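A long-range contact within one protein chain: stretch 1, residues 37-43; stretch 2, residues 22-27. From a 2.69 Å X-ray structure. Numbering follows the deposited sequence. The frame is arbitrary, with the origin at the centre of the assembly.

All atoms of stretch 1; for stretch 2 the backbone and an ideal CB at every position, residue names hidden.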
# COMPACT_ATOMS: atom_id res chain seq x y z
N ARG A 37 12.12 17.30 -4.50
CA ARG A 37 12.17 15.95 -3.97
C ARG A 37 12.24 14.96 -5.13
O ARG A 37 11.87 15.30 -6.26
CB ARG A 37 10.95 15.69 -3.10
CG ARG A 37 11.07 16.24 -1.69
CD ARG A 37 9.89 17.12 -1.31
NE ARG A 37 8.64 16.63 -1.89
CZ ARG A 37 7.43 17.06 -1.55
NH1 ARG A 37 7.29 18.00 -0.62
NH2 ARG A 37 6.35 16.55 -2.14
N ARG A 38 12.73 13.76 -4.86
CA ARG A 38 12.77 12.72 -5.87
C ARG A 38 11.45 11.95 -5.86
O ARG A 38 11.00 11.48 -4.82
CB ARG A 38 13.97 11.79 -5.63
CG ARG A 38 14.47 11.08 -6.89
CD ARG A 38 15.90 10.57 -6.72
NE ARG A 38 16.83 11.65 -6.41
CZ ARG A 38 18.15 11.50 -6.26
NH1 ARG A 38 18.70 10.30 -6.39
NH2 ARG A 38 18.91 12.55 -5.97
N TYR A 39 10.83 11.84 -7.02
CA TYR A 39 9.58 11.10 -7.15
C TYR A 39 9.84 9.75 -7.80
O TYR A 39 10.67 9.62 -8.70
CB TYR A 39 8.56 11.91 -7.95
CG TYR A 39 8.00 13.10 -7.21
CD1 TYR A 39 8.72 14.29 -7.09
CD2 TYR A 39 6.75 13.04 -6.61
CE1 TYR A 39 8.20 15.38 -6.40
CE2 TYR A 39 6.22 14.12 -5.92
CZ TYR A 39 6.96 15.29 -5.82
OH TYR A 39 6.43 16.36 -5.13
N PHE A 40 9.14 8.72 -7.33
CA PHE A 40 9.21 7.42 -7.98
C PHE A 40 7.84 6.76 -8.10
O PHE A 40 7.23 6.39 -7.10
CB PHE A 40 10.16 6.46 -7.27
CG PHE A 40 10.12 5.08 -7.84
CD1 PHE A 40 10.76 4.80 -9.04
CD2 PHE A 40 9.40 4.07 -7.22
CE1 PHE A 40 10.71 3.54 -9.60
CE2 PHE A 40 9.35 2.79 -7.77
CZ PHE A 40 10.00 2.53 -8.96
N ASN A 41 7.39 6.57 -9.33
CA ASN A 41 6.11 5.93 -9.58
C ASN A 41 6.23 4.41 -9.59
O ASN A 41 6.99 3.85 -10.38
CB ASN A 41 5.54 6.42 -10.91
CG ASN A 41 5.16 7.89 -10.88
OD1 ASN A 41 5.36 8.58 -9.87
ND2 ASN A 41 4.62 8.38 -11.99
N ILE A 42 5.48 3.74 -8.72
CA ILE A 42 5.40 2.29 -8.81
C ILE A 42 4.73 1.98 -10.14
O ILE A 42 3.56 2.32 -10.36
CB ILE A 42 4.63 1.63 -7.64
CG1 ILE A 42 5.53 1.44 -6.42
CG2 ILE A 42 4.11 0.26 -8.05
CD1 ILE A 42 5.94 2.71 -5.74
N ASP A 43 5.48 1.38 -11.05
CA ASP A 43 4.97 0.94 -12.34
C ASP A 43 4.39 -0.47 -12.19
O ASP A 43 5.13 -1.44 -12.00
CB ASP A 43 6.08 1.00 -13.40
CG ASP A 43 5.71 0.30 -14.70
OD1 ASP A 43 4.52 0.04 -14.95
OD2 ASP A 43 6.65 0.01 -15.48
N UNK A 22 -2.67 3.23 -7.27
CA UNK A 22 -1.44 3.76 -7.80
C UNK A 22 -0.63 4.17 -6.60
O UNK A 22 -1.17 4.64 -5.61
CB UNK A 22 -1.67 4.92 -8.77
N UNK A 23 0.68 3.96 -6.68
CA UNK A 23 1.56 4.25 -5.56
C UNK A 23 2.79 5.03 -6.02
O UNK A 23 3.37 4.75 -7.06
CB UNK A 23 1.98 2.95 -4.87
N UNK A 24 3.14 6.03 -5.23
CA UNK A 24 4.24 6.92 -5.52
C UNK A 24 5.11 6.98 -4.26
O UNK A 24 4.60 6.95 -3.14
CB UNK A 24 3.75 8.31 -5.94
N UNK A 25 6.42 7.04 -4.44
CA UNK A 25 7.32 7.22 -3.32
C UNK A 25 8.03 8.56 -3.46
O UNK A 25 8.58 8.85 -4.51
CB UNK A 25 8.33 6.07 -3.24
N UNK A 26 8.00 9.36 -2.41
CA UNK A 26 8.65 10.66 -2.43
C UNK A 26 9.82 10.67 -1.45
O UNK A 26 9.61 10.49 -0.24
CB UNK A 26 7.65 11.77 -2.09
N UNK A 27 11.04 10.87 -1.95
CA UNK A 27 12.19 11.01 -1.06
C UNK A 27 12.74 12.43 -1.02
O UNK A 27 12.88 13.09 -2.05
CB UNK A 27 13.30 10.05 -1.49

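The two stretches run antiparallel, with 159° between their strand directions.

Position 22 lies at the end of the pairing. Nothing of stretch 1 comes within 5.5 Å of its ideal CB. Stretch 1 sets no preference here. The residue is Gly 22, which makes no contact with stretch 1.

At position 23 the CA-to-CB bond points sideways. The ideal CB is 4.1 Å from Ile 42 CB, so the neighbourhood is aliphatic. Val, Ile, Leu or Met would suit. The residue is Ile 23. Its CG2 lies 3.7 Å from Ile 42 CD1, an apolar contact. Its backbone O accepts a 2.9 Å hydrogen bond from Ile 42 N.

Position 24 faces the side of the sheet that carries Tyr 39 and Asn 41. Its ideal CB is 4.3 Å from Asn 41 OD1, an acceptor. A polar side chain with a donor would suit: Gln, Lys, Arg, Ser or Thr. The residue is Gln 24, extended with chi1 and chi2 both t. Its NE2 donates a 3.1 Å hydrogen bond to Asn 41 OD1. The amide's other end, OE1, lies at the edge of the Tyr 39 ring, 3.4 Å from Tyr 39 CD2.

Position 25 points to the other face, with Phe 40. Its ideal CB is 4.8 Å from Ile 42 CD1. Leu, Ile, Val, Met or an aromatic would suit these apolar neighbours. The residue is Leu 25. Its CG is 4.0 Å from Ile 42 CD1, and its CD1 is 4.4 Å from Phe 40 CD2. The backbone forms a hydrogen-bonded pair: Leu 25 N to Phe 40 O and Phe 40 N to Leu 25 O, each 2.9 Å.

Position 26 returns to the face of Tyr 39. Its ideal CB is 4.7 Å from Tyr 39 CE2 and 5.0 Å from Arg 37 NH2. An aliphatic group could pack here, but an acidic side chain could also answer the arginine. The residue is Ile 26. Its CG1 approaches Tyr 39 CE2 at 3.5 Å, and its CG2 lies 3.5 Å from Arg 37 NE. These contacts are packing, with no hydrogen bond to the guanidinium.

Position 27 shares its face with Arg 38, whose side-chain end leads away. The strand angles, -109/135, allow Val, Ile or Thr. The residue is Val 27, with CG2 3.7 Å from Arg 38 CB. Two 2.9 Å hydrogen bonds, Val 27 N to Arg 38 O and Arg 38 N to Val 27 O, complete the ladder.

Stretch 2, residues 22-27: GIQLIV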
# COMPACT_ATOMS: atom_id res chain seq x y z
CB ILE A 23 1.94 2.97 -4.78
CG1 ILE A 23 0.68 2.34 -4.18
CG2 ILE A 23 2.93 3.27 -3.68
CD1 ILE A 23 0.83 0.88 -3.86
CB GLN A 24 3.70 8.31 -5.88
CG GLN A 24 4.74 9.28 -6.44
CD GLN A 24 4.15 10.61 -6.89
OE1 GLN A 24 3.83 11.48 -6.07
NE2 GLN A 24 3.99 10.78 -8.20
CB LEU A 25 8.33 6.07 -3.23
CG LEU A 25 7.76 4.72 -2.80
CD1 LEU A 25 8.82 3.62 -2.84
CD2 LEU A 25 7.14 4.81 -1.41
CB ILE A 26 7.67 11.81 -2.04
CG1 ILE A 26 6.60 12.03 -3.12
CG2 ILE A 26 8.42 13.10 -1.77
CD1 ILE A 26 5.37 11.17 -2.97
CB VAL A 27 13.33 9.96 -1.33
CG1 VAL A 27 12.77 8.70 -1.97
CG2 VAL A 27 14.46 10.54 -2.17
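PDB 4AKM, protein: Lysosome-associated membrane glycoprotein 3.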